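Local coordinates for protein glycerol kinase, putative (Plasmodium falciparum, PDB 2W40) that probably phosphorylates glycerol with ATP to give sn-glycerol 3-phosphate, as an FGGY-family kinase of the sugar kinase/Hsp70/actin superfamily, at residues Asn55-Met60 against Val229-Val234; Thr270-Leu275 against Gly309-Ala314; Ser316-Leu321 against Arg382-Gly387. All coordinates share one frame; numbering follows the deposited sequence.

Interaction 1: Asn55-Met60 against Val229-Val234; sequences NLYNLM and VKSEHV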
loop_
_atom_site.group_PDB
_atom_site.type_symbol
_atom_site.label_atom_id
_atom_site.label_comp_id
_atom_site.label_asym_id
_atom_site.label_seq_id
_atom_site.Cartn_x
_atom_site.Cartn_y
_atom_site.Cartn_z
ATOM N N ASN C 55 -32.708 -7.600 6.923
ATOM C CA ASN C 55 -32.493 -6.149 6.790
ATOM C C ASN C 55 -33.596 -5.511 5.935
ATOM O O ASN C 55 -34.150 -4.469 6.282
ATOM C CB ASN C 55 -31.150 -5.883 6.151
ATOM C CG ASN C 55 -29.997 -6.079 7.098
ATOM O OD1 ASN C 55 -30.224 -6.366 8.306
ATOM N ND2 ASN C 55 -28.801 -6.018 6.577
ATOM N N LEU C 56 -33.947 -6.141 4.832
ATOM C CA LEU C 56 -35.010 -5.675 3.991
ATOM C C LEU C 56 -36.284 -5.552 4.732
ATOM O O LEU C 56 -36.927 -4.533 4.679
ATOM C CB LEU C 56 -35.156 -6.543 2.758
ATOM C CG LEU C 56 -36.256 -5.991 1.816
ATOM C CD1 LEU C 56 -36.116 -4.582 1.296
ATOM C CD2 LEU C 56 -36.459 -6.992 0.631
ATOM N N TYR C 57 -36.699 -6.624 5.436
ATOM C CA TYR C 57 -38.004 -6.631 6.166
ATOM C C TYR C 57 -38.041 -5.495 7.166
ATOM O O TYR C 57 -39.017 -4.771 7.258
ATOM C CB TYR C 57 -38.213 -7.981 6.832
ATOM C CG TYR C 57 -38.515 -9.140 5.863
ATOM C CD1 TYR C 57 -39.223 -8.942 4.703
ATOM C CD2 TYR C 57 -38.059 -10.412 6.149
ATOM C CE1 TYR C 57 -39.501 -10.049 3.829
ATOM C CE2 TYR C 57 -38.293 -11.468 5.357
ATOM C CZ TYR C 57 -39.031 -11.329 4.210
ATOM O OH TYR C 57 -39.300 -12.424 3.436
ATOM N N ASN C 58 -36.928 -5.343 7.883
ATOM C CA ASN C 58 -36.827 -4.300 8.918
ATOM C C ASN C 58 -36.960 -2.902 8.307
ATOM O O ASN C 58 -37.665 -2.047 8.834
ATOM C CB ASN C 58 -35.551 -4.566 9.737
ATOM C CG ASN C 58 -35.738 -5.680 10.779
ATOM O OD1 ASN C 58 -36.878 -5.977 11.198
ATOM N ND2 ASN C 58 -34.608 -6.305 11.235
ATOM N N LEU C 59 -36.358 -2.691 7.133
ATOM C CA LEU C 59 -36.357 -1.394 6.502
ATOM C C LEU C 59 -37.772 -1.070 5.961
ATOM O O LEU C 59 -38.245 0.033 6.089
ATOM C CB LEU C 59 -35.378 -1.388 5.322
ATOM C CG LEU C 59 -33.885 -1.251 5.674
ATOM C CD1 LEU C 59 -32.950 -1.713 4.479
ATOM C CD2 LEU C 59 -33.639 0.270 6.094
ATOM N N MET C 60 -38.428 -2.066 5.347
ATOM C CA MET C 60 -39.809 -1.962 4.840
ATOM C C MET C 60 -40.765 -1.615 6.023
ATOM O O MET C 60 -41.554 -0.689 5.912
ATOM C CB MET C 60 -40.209 -3.292 4.162
ATOM C CG MET C 60 -39.536 -3.453 2.839
ATOM S SD MET C 60 -40.003 -5.045 2.096
ATOM C CE MET C 60 -41.751 -4.861 1.717
ATOM N N VAL C 229 -47.102 -9.479 -2.544
ATOM C CA VAL C 229 -46.426 -9.668 -1.262
ATOM C C VAL C 229 -47.389 -10.444 -0.329
ATOM O O VAL C 229 -48.581 -10.018 -0.098
ATOM C CB VAL C 229 -45.998 -8.353 -0.574
ATOM C CG1 VAL C 229 -45.384 -8.617 0.783
ATOM C CG2 VAL C 229 -44.989 -7.605 -1.532
ATOM N N LYS C 230 -46.830 -11.535 0.233
ATOM C CA LYS C 230 -47.511 -12.354 1.165
ATOM C C LYS C 230 -46.699 -12.667 2.425
ATOM O O LYS C 230 -47.269 -13.302 3.372
ATOM C CB LYS C 230 -47.954 -13.689 0.539
ATOM C CG LYS C 230 -48.933 -13.555 -0.612
ATOM C CD LYS C 230 -50.292 -13.012 -0.143
ATOM C CE LYS C 230 -51.521 -13.399 -1.040
ATOM N NZ LYS C 230 -52.880 -12.996 -0.479
ATOM N N SER C 231 -45.410 -12.298 2.460
ATOM C CA SER C 231 -44.599 -12.627 3.596
ATOM C C SER C 231 -45.136 -12.119 4.917
ATOM O O SER C 231 -45.372 -10.921 5.090
ATOM C CB SER C 231 -43.121 -12.240 3.478
ATOM O OG SER C 231 -42.420 -12.498 4.668
ATOM N N GLU C 232 -45.189 -13.016 5.887
ATOM C CA GLU C 232 -45.689 -12.633 7.222
ATOM C C GLU C 232 -44.754 -11.681 7.970
ATOM O O GLU C 232 -45.150 -11.040 8.999
ATOM C CB GLU C 232 -45.877 -13.920 8.049
ATOM C CG GLU C 232 -44.541 -14.726 8.187
ATOM C CD GLU C 232 -44.191 -15.700 6.947
ATOM O OE1 GLU C 232 -44.996 -15.794 5.955
ATOM O OE2 GLU C 232 -43.078 -16.352 6.991
ATOM N N HIS C 233 -43.515 -11.527 7.471
ATOM C CA HIS C 233 -42.595 -10.573 8.048
ATOM C C HIS C 233 -42.906 -9.143 7.770
ATOM O O HIS C 233 -42.323 -8.342 8.433
ATOM C CB HIS C 233 -41.150 -10.858 7.624
ATOM C CG HIS C 233 -40.697 -12.215 7.999
ATOM N ND1 HIS C 233 -40.514 -12.619 9.312
ATOM C CD2 HIS C 233 -40.493 -13.303 7.233
ATOM C CE1 HIS C 233 -40.138 -13.895 9.309
ATOM N NE2 HIS C 233 -40.123 -14.330 8.052
ATOM N N VAL C 234 -43.760 -8.850 6.773
ATOM C CA VAL C 234 -44.079 -7.498 6.274
ATOM C C VAL C 234 -45.621 -7.393 6.115
ATOM O O VAL C 234 -46.194 -7.198 5.060
ATOM C CB VAL C 234 -43.310 -7.115 5.010
ATOM C CG1 VAL C 234 -41.838 -6.786 5.378
ATOM C CG2 VAL C 234 -43.412 -8.250 3.979
#
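His233 lies against the phenol of Tyr57 in two ways: through its CB and through its imidazole. Its CB sits over one face of the ring in a CH-pi contact, 3.6 Å from the centroid and only 17° off the ring normal. The imidazole beyond it is nearly parallel to the phenol, with planes at 26°, but the centroids are 4.8 Å apart and the rings barely overlap. The nearest atoms of the two rings are Tyr57 CE2 and His233 CD2, 3.4 Å apart.

Apolar packing centres on one methyl group. Val234 CG1, held anti to its own carbonyl carbon (chi1 -75°), approaches Tyr57 CD1 to 3.5 Å and Met60 CB to 4.0 Å. Met60 SD also lies near this methyl, and the bend at chi3 turns CE back beside it.

The polar part is slight. Tyr57 OH and Ser231 OG, 3.4 Å apart, make a weak hydrogen bond. Ser231 OG is also the acceptor of an ST turn, receiving His233 N at 3.2 Å, inside a type I turn from Ser231 to Val234. This turn follows edge strand 225-228 of the N-terminal domain sheet, while Leu56 and Leu59 of helix 49-70 pack on strands 15-21 and 27-34. Leu175 of helix 167-176 also touches Tyr57 and Met60, and Asn61 ND2 bonds His233 O.

With the side-chain hydrogen bond weak, the fit depends mainly on shape: the turn, with its ST bond, is consistent with a set spacing of Ser231, His233 and Val234, and these three residues line the phenol from its OH to CD1.

Interaction 2: Thr270-Leu275 against Gly309-Ala314; sequences TGVFLL and GSIGTA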
loop_
_atom_site.group_PDB
_atom_site.type_symbol
_atom_site.label_atom_id
_atom_site.label_comp_id
_atom_site.label_asym_id
_atom_site.label_seq_id
_atom_site.Cartn_x
_atom_site.Cartn_y
_atom_site.Cartn_z
ATOM N N THR C 270 -20.224 1.000 -5.535
ATOM C CA THR C 270 -19.261 -0.061 -5.175
ATOM C C THR C 270 -18.301 -0.380 -6.311
ATOM O O THR C 270 -17.069 -0.493 -6.080
ATOM C CB THR C 270 -20.056 -1.306 -4.754
ATOM O OG1 THR C 270 -20.931 -1.017 -3.635
ATOM C CG2 THR C 270 -19.203 -2.444 -4.367
ATOM N N GLY C 271 -18.820 -0.539 -7.503
ATOM C CA GLY C 271 -18.024 -0.495 -8.753
ATOM C C GLY C 271 -18.409 0.720 -9.573
ATOM O O GLY C 271 -19.252 1.503 -9.175
ATOM N N VAL C 272 -17.869 0.827 -10.777
ATOM C CA VAL C 272 -18.221 1.862 -11.702
ATOM C C VAL C 272 -18.693 1.124 -12.959
ATOM O O VAL C 272 -18.034 0.203 -13.450
ATOM C CB VAL C 272 -17.033 2.780 -11.987
ATOM C CG1 VAL C 272 -17.332 3.729 -13.200
ATOM C CG2 VAL C 272 -16.765 3.542 -10.633
ATOM N N PHE C 273 -19.830 1.539 -13.511
ATOM C CA PHE C 273 -20.441 0.855 -14.663
ATOM C C PHE C 273 -20.917 1.870 -15.716
ATOM O O PHE C 273 -21.798 2.655 -15.447
ATOM C CB PHE C 273 -21.584 -0.026 -14.220
ATOM C CG PHE C 273 -21.146 -1.005 -13.146
ATOM C CD1 PHE C 273 -20.573 -2.222 -13.512
ATOM C CD2 PHE C 273 -21.175 -0.696 -11.830
ATOM C CE1 PHE C 273 -20.064 -3.071 -12.556
ATOM C CE2 PHE C 273 -20.748 -1.622 -10.904
ATOM C CZ PHE C 273 -20.144 -2.759 -11.310
ATOM N N LEU C 274 -20.324 1.797 -16.911
ATOM C CA LEU C 274 -20.704 2.656 -18.034
ATOM C C LEU C 274 -21.532 1.796 -18.972
ATOM O O LEU C 274 -21.051 0.746 -19.437
ATOM C CB LEU C 274 -19.458 3.191 -18.714
ATOM C CG LEU C 274 -19.710 4.386 -19.711
ATOM C CD1 LEU C 274 -18.447 5.162 -19.957
ATOM C CD2 LEU C 274 -20.195 3.788 -20.976
ATOM N N LEU C 275 -22.757 2.256 -19.293
ATOM C CA LEU C 275 -23.542 1.630 -20.314
ATOM C C LEU C 275 -23.891 2.619 -21.409
ATOM O O LEU C 275 -24.290 3.778 -21.127
ATOM C CB LEU C 275 -24.823 1.018 -19.776
ATOM C CG LEU C 275 -24.630 -0.300 -18.966
ATOM C CD1 LEU C 275 -24.205 -0.043 -17.511
ATOM C CD2 LEU C 275 -25.929 -1.158 -18.999
ATOM N N GLY C 309 -19.099 -1.314 -19.879
ATOM C CA GLY C 309 -17.779 -1.324 -19.279
ATOM C C GLY C 309 -17.900 -1.346 -17.802
ATOM O O GLY C 309 -18.493 -0.469 -17.208
ATOM N N SER C 310 -17.372 -2.424 -17.203
ATOM C CA SER C 310 -17.500 -2.686 -15.766
ATOM C C SER C 310 -16.156 -2.554 -15.061
ATOM O O SER C 310 -15.181 -3.052 -15.548
ATOM C CB SER C 310 -18.037 -4.124 -15.551
ATOM O OG SER C 310 -19.109 -4.511 -16.447
ATOM N N ILE C 311 -16.145 -1.875 -13.911
ATOM C CA ILE C 311 -14.959 -1.665 -13.068
ATOM C C ILE C 311 -15.309 -2.177 -11.657
ATOM O O ILE C 311 -16.305 -1.695 -11.030
ATOM C CB ILE C 311 -14.542 -0.179 -12.949
ATOM C CG1 ILE C 311 -14.110 0.343 -14.338
ATOM C CG2 ILE C 311 -13.488 0.038 -11.890
ATOM C CD1 ILE C 311 -13.848 1.824 -14.384
ATOM N N GLY C 312 -14.486 -3.080 -11.144
ATOM C CA GLY C 312 -14.859 -3.707 -9.914
ATOM C C GLY C 312 -14.440 -2.945 -8.665
ATOM O O GLY C 312 -15.134 -2.951 -7.658
ATOM N N THR C 313 -13.258 -2.307 -8.708
ATOM C CA THR C 313 -12.774 -1.581 -7.515
ATOM C C THR C 313 -13.080 -0.098 -7.652
ATOM O O THR C 313 -12.440 0.558 -8.487
ATOM C CB THR C 313 -11.266 -1.770 -7.262
ATOM O OG1 THR C 313 -11.001 -3.164 -7.109
ATOM C CG2 THR C 313 -10.842 -0.957 -5.983
ATOM N N ALA C 314 -14.038 0.424 -6.862
ATOM C CA ALA C 314 -14.368 1.878 -6.803
ATOM C C ALA C 314 -14.722 2.162 -5.357
ATOM O O ALA C 314 -13.791 2.197 -4.526
ATOM C CB ALA C 314 -15.521 2.226 -7.789
#
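Val272 and Ile311 point the same way from neighbouring strands, side by side. Val272 CB faces Ile311 CB at 4.0 Å. At the branch, CG1 is anti to the backbone N (chi1 169°) and meets Ile311 CD1 at 4.1 Å, whereas CG2 turns to Ala314 CB at 3.4 Å, tighter than usual carbon contact. Ile388, Gln391 and Ile395 of helix 377-403 cover this face.

Beneath these side chains the backbones form an antiparallel ladder. Val272 and Ile311 are a hydrogen-bonded pair, with Ile311 N to Val272 O at 2.8 Å; Leu274 and Gly309 are another, with Leu274 N to Gly309 O at 2.9 Å and an N-H...O angle of 167°. The segment axes run at 176°. This is the antiparallel part of the mixed sheet in the C-terminal domain of an actin-like ATPase fold, where strand 272-279 lies between strands 264-268 and 304-311.

On the other face Phe273 and Ser310 form the non-hydrogen-bonded pair. Phe273 CE1 lies 3.8 Å from Ser310 CB, and Ser310 OG stands in plane at the ring edge while bonding Glu308. Arg85 makes a cation-pi contact with this ring, and a bound glycerol lies about 4 Å from the Phe273 side chain.

Past the strand ends, Ala314 N, at the N-cap of helix 315-323, bonds Ser316 OG and, weakly at 3.3 Å, O of Thr270, an ADP-site residue (no ADP here).

Interaction 3: Ser316-Leu321 against Arg382-Gly387; sequences SGVSWL and RALLEG. With EDO (1,2-ethanediol), chain B; EDO (1,2-ethanediol), chain D.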
loop_
_atom_site.group_PDB
_atom_site.type_symbol
_atom_site.label_atom_id
_atom_site.label_comp_id
_atom_site.label_asym_id
_atom_site.label_seq_id
_atom_site.Cartn_x
_atom_site.Cartn_y
_atom_site.Cartn_z
ATOM N N SER C 316 -15.857 -0.079 -3.480
ATOM C CA SER C 316 -15.311 -1.286 -2.811
ATOM C C SER C 316 -13.863 -1.002 -2.364
ATOM O O SER C 316 -13.446 -1.506 -1.324
ATOM C CB SER C 316 -15.380 -2.432 -3.764
ATOM O OG SER C 316 -14.700 -2.164 -4.986
ATOM N N GLY C 317 -13.087 -0.251 -3.191
ATOM C CA GLY C 317 -11.733 0.207 -2.835
ATOM C C GLY C 317 -11.746 1.180 -1.627
ATOM O O GLY C 317 -10.960 1.047 -0.702
ATOM N N VAL C 318 -12.679 2.130 -1.668
ATOM C CA VAL C 318 -12.752 3.088 -0.629
ATOM C C VAL C 318 -13.081 2.383 0.678
ATOM O O VAL C 318 -12.542 2.714 1.772
ATOM C CB VAL C 318 -13.765 4.264 -1.008
ATOM C CG1 VAL C 318 -14.019 5.159 0.292
ATOM C CG2 VAL C 318 -13.236 5.016 -2.228
ATOM N N SER C 319 -13.953 1.371 0.591
ATOM C CA SER C 319 -14.304 0.556 1.756
ATOM C C SER C 319 -13.104 -0.214 2.345
ATOM O O SER C 319 -12.994 -0.381 3.534
ATOM C CB SER C 319 -15.471 -0.370 1.450
ATOM O OG SER C 319 -16.617 0.476 1.148
ATOM N N TRP C 320 -12.272 -0.711 1.412
ATOM C CA TRP C 320 -11.052 -1.378 1.794
ATOM C C TRP C 320 -10.080 -0.424 2.553
ATOM O O TRP C 320 -9.500 -0.754 3.592
ATOM C CB TRP C 320 -10.399 -2.056 0.640
ATOM C CG TRP C 320 -9.178 -2.850 0.959
ATOM C CD1 TRP C 320 -9.109 -4.191 1.237
ATOM C CD2 TRP C 320 -7.846 -2.358 0.967
ATOM N NE1 TRP C 320 -7.810 -4.555 1.464
ATOM C CE2 TRP C 320 -7.008 -3.458 1.268
ATOM C CE3 TRP C 320 -7.273 -1.118 0.705
ATOM C CZ2 TRP C 320 -5.654 -3.324 1.358
ATOM C CZ3 TRP C 320 -5.870 -0.995 0.842
ATOM C CH2 TRP C 320 -5.108 -2.088 1.101
ATOM N N LEU C 321 -9.954 0.770 2.025
ATOM C CA LEU C 321 -9.133 1.832 2.632
ATOM C C LEU C 321 -9.633 2.132 4.024
ATOM O O LEU C 321 -8.845 2.317 4.920
ATOM C CB LEU C 321 -9.150 3.081 1.769
ATOM C CG LEU C 321 -8.441 2.974 0.399
ATOM C CD1 LEU C 321 -8.782 4.252 -0.396
ATOM C CD2 LEU C 321 -6.926 2.842 0.556
ATOM N N ARG C 382 -5.835 9.190 -2.782
ATOM C CA ARG C 382 -5.961 9.899 -4.070
ATOM C C ARG C 382 -5.603 9.004 -5.229
ATOM O O ARG C 382 -6.266 9.034 -6.238
ATOM C CB ARG C 382 -5.126 11.206 -4.062
ATOM C CG ARG C 382 -5.251 11.940 -5.345
ATOM C CD ARG C 382 -4.500 13.243 -5.426
ATOM N NE ARG C 382 -4.660 13.624 -6.803
ATOM C CZ ARG C 382 -5.415 14.590 -7.292
ATOM N NH1 ARG C 382 -5.966 15.522 -6.503
ATOM N NH2 ARG C 382 -5.550 14.655 -8.595
ATOM N N ALA C 383 -4.575 8.171 -5.050
ATOM C CA ALA C 383 -4.063 7.370 -6.178
ATOM C C ALA C 383 -5.183 6.322 -6.515
ATOM O O ALA C 383 -5.427 5.958 -7.651
ATOM C CB ALA C 383 -2.677 6.635 -5.783
ATOM N N LEU C 384 -5.815 5.787 -5.455
ATOM C CA LEU C 384 -6.895 4.755 -5.682
ATOM C C LEU C 384 -8.029 5.441 -6.545
ATOM O O LEU C 384 -8.480 4.892 -7.557
ATOM C CB LEU C 384 -7.452 4.139 -4.427
ATOM C CG LEU C 384 -8.533 3.105 -4.669
ATOM C CD1 LEU C 384 -8.432 1.853 -3.793
ATOM C CD2 LEU C 384 -9.944 3.733 -4.611
ATOM N N LEU C 385 -8.351 6.684 -6.162
ATOM C CA LEU C 385 -9.425 7.445 -6.825
ATOM C C LEU C 385 -9.029 7.762 -8.246
ATOM O O LEU C 385 -9.784 7.548 -9.207
ATOM C CB LEU C 385 -9.688 8.696 -6.011
ATOM C CG LEU C 385 -10.379 8.411 -4.668
ATOM C CD1 LEU C 385 -10.520 9.775 -3.928
ATOM C CD2 LEU C 385 -11.714 7.692 -4.800
ATOM N N GLU C 386 -7.767 8.149 -8.430
ATOM C CA GLU C 386 -7.249 8.350 -9.765
ATOM C C GLU C 386 -7.345 7.101 -10.594
ATOM O O GLU C 386 -7.657 7.178 -11.789
ATOM C CB GLU C 386 -5.851 8.922 -9.753
ATOM C CG GLU C 386 -5.672 10.345 -9.157
ATOM C CD GLU C 386 -4.305 10.969 -9.498
ATOM O OE1 GLU C 386 -3.391 10.266 -10.073
ATOM O OE2 GLU C 386 -4.117 12.194 -9.168
ATOM N N GLY C 387 -6.982 5.977 -10.008
ATOM C CA GLY C 387 -7.117 4.677 -10.714
ATOM C C GLY C 387 -8.519 4.343 -11.240
ATOM O O GLY C 387 -8.667 3.660 -12.230
HETATM C C1 EDO B . -14.558 -4.875 0.011
HETATM O O1 EDO B . -13.709 -3.803 0.430
HETATM C C2 EDO B . -15.452 -5.095 1.140
HETATM O O2 EDO B . -16.245 -3.878 1.190
HETATM C C1 EDO D . -0.892 10.040 -12.255
HETATM O O1 EDO D . -1.970 10.999 -12.126
HETATM C C2 EDO D . 0.091 10.226 -11.079
HETATM O O2 EDO D . 0.722 11.544 -11.123
#
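Glu386 OE2 is gripped by two nitrogens of Arg382, one helical turn earlier: NE at 2.8 Å and NH2 at 2.9 Å. The arginine comes side-on, and OE2 lies only 4° out of the guanidinium plane. Both nitrogens reach OE2 on its anti side, away from OE1. That other oxygen accepts a hydrogen bond of 2.6 Å from O1 of the 1,2-ethanediol labelled D, probably a crystallisation additive. Arg382 NH1 has a further partner in Cys340 O, and the salt bridge is consistent with an ionised carboxylate.

This pair lies on the far side of helix 377-403 from helix 315-323. Between the two segments, which run antiparallel at 168° with axes 10.4 Å apart, the contact is wholly apolar. Leu384 carries most of it. Its CG stands anti to the backbone N and chi2 is 138°, off a staggered value. Leu384 CD1 thereby rests on Gly317 CA at 3.8 Å and passes alongside Leu321 CD1 at 4.2 Å, the two leucines pointing in opposite directions. Next to this, Val318 CG2 meets Leu385 CD2 at 4.0 Å, the side chains crossing obliquely.

Phe348 of strand 347-349 also touches Leu384, and Met337 of helix 333-339 touches Leu385. On the side of helix 315-323 away from helix 377-403, Ser316 O accepts a 2.9 Å bond from O1 of the ethanediol labelled B. Trp320 NE1 bonds Thr375 O of the second subunit.

The polar groups described are turned away from the partner helix, and methyl packing joins the two. The bare CA of Gly317, two residues after Gly315 of the ADP site (without ADP here), receives the tip of Leu384, so dispersion contact and close fit hold the helices together.

Interactions 2 and 3 are neighbours in the C-terminal domain: strand 304-311 leads into helix 315-323, their centres are 13 Å apart, and Thr270 O lies 2.9 Å from Ser316 N, a probable hydrogen bond. Helix 377-403 serves both, covering the sheet in interaction 2 and packing on helix 315-323 in interaction 3. Interaction 1 stands apart in the N-terminal domain, with nearest atoms about 14 Å from interaction 2. Chemistry follows place: buried strands near the centre of the molecule joined by backbone bonds in interaction 2, buried methyl packing between helices in interaction 3, and, in interaction 1, a largely buried aromatic contact with exposed His233 at its border.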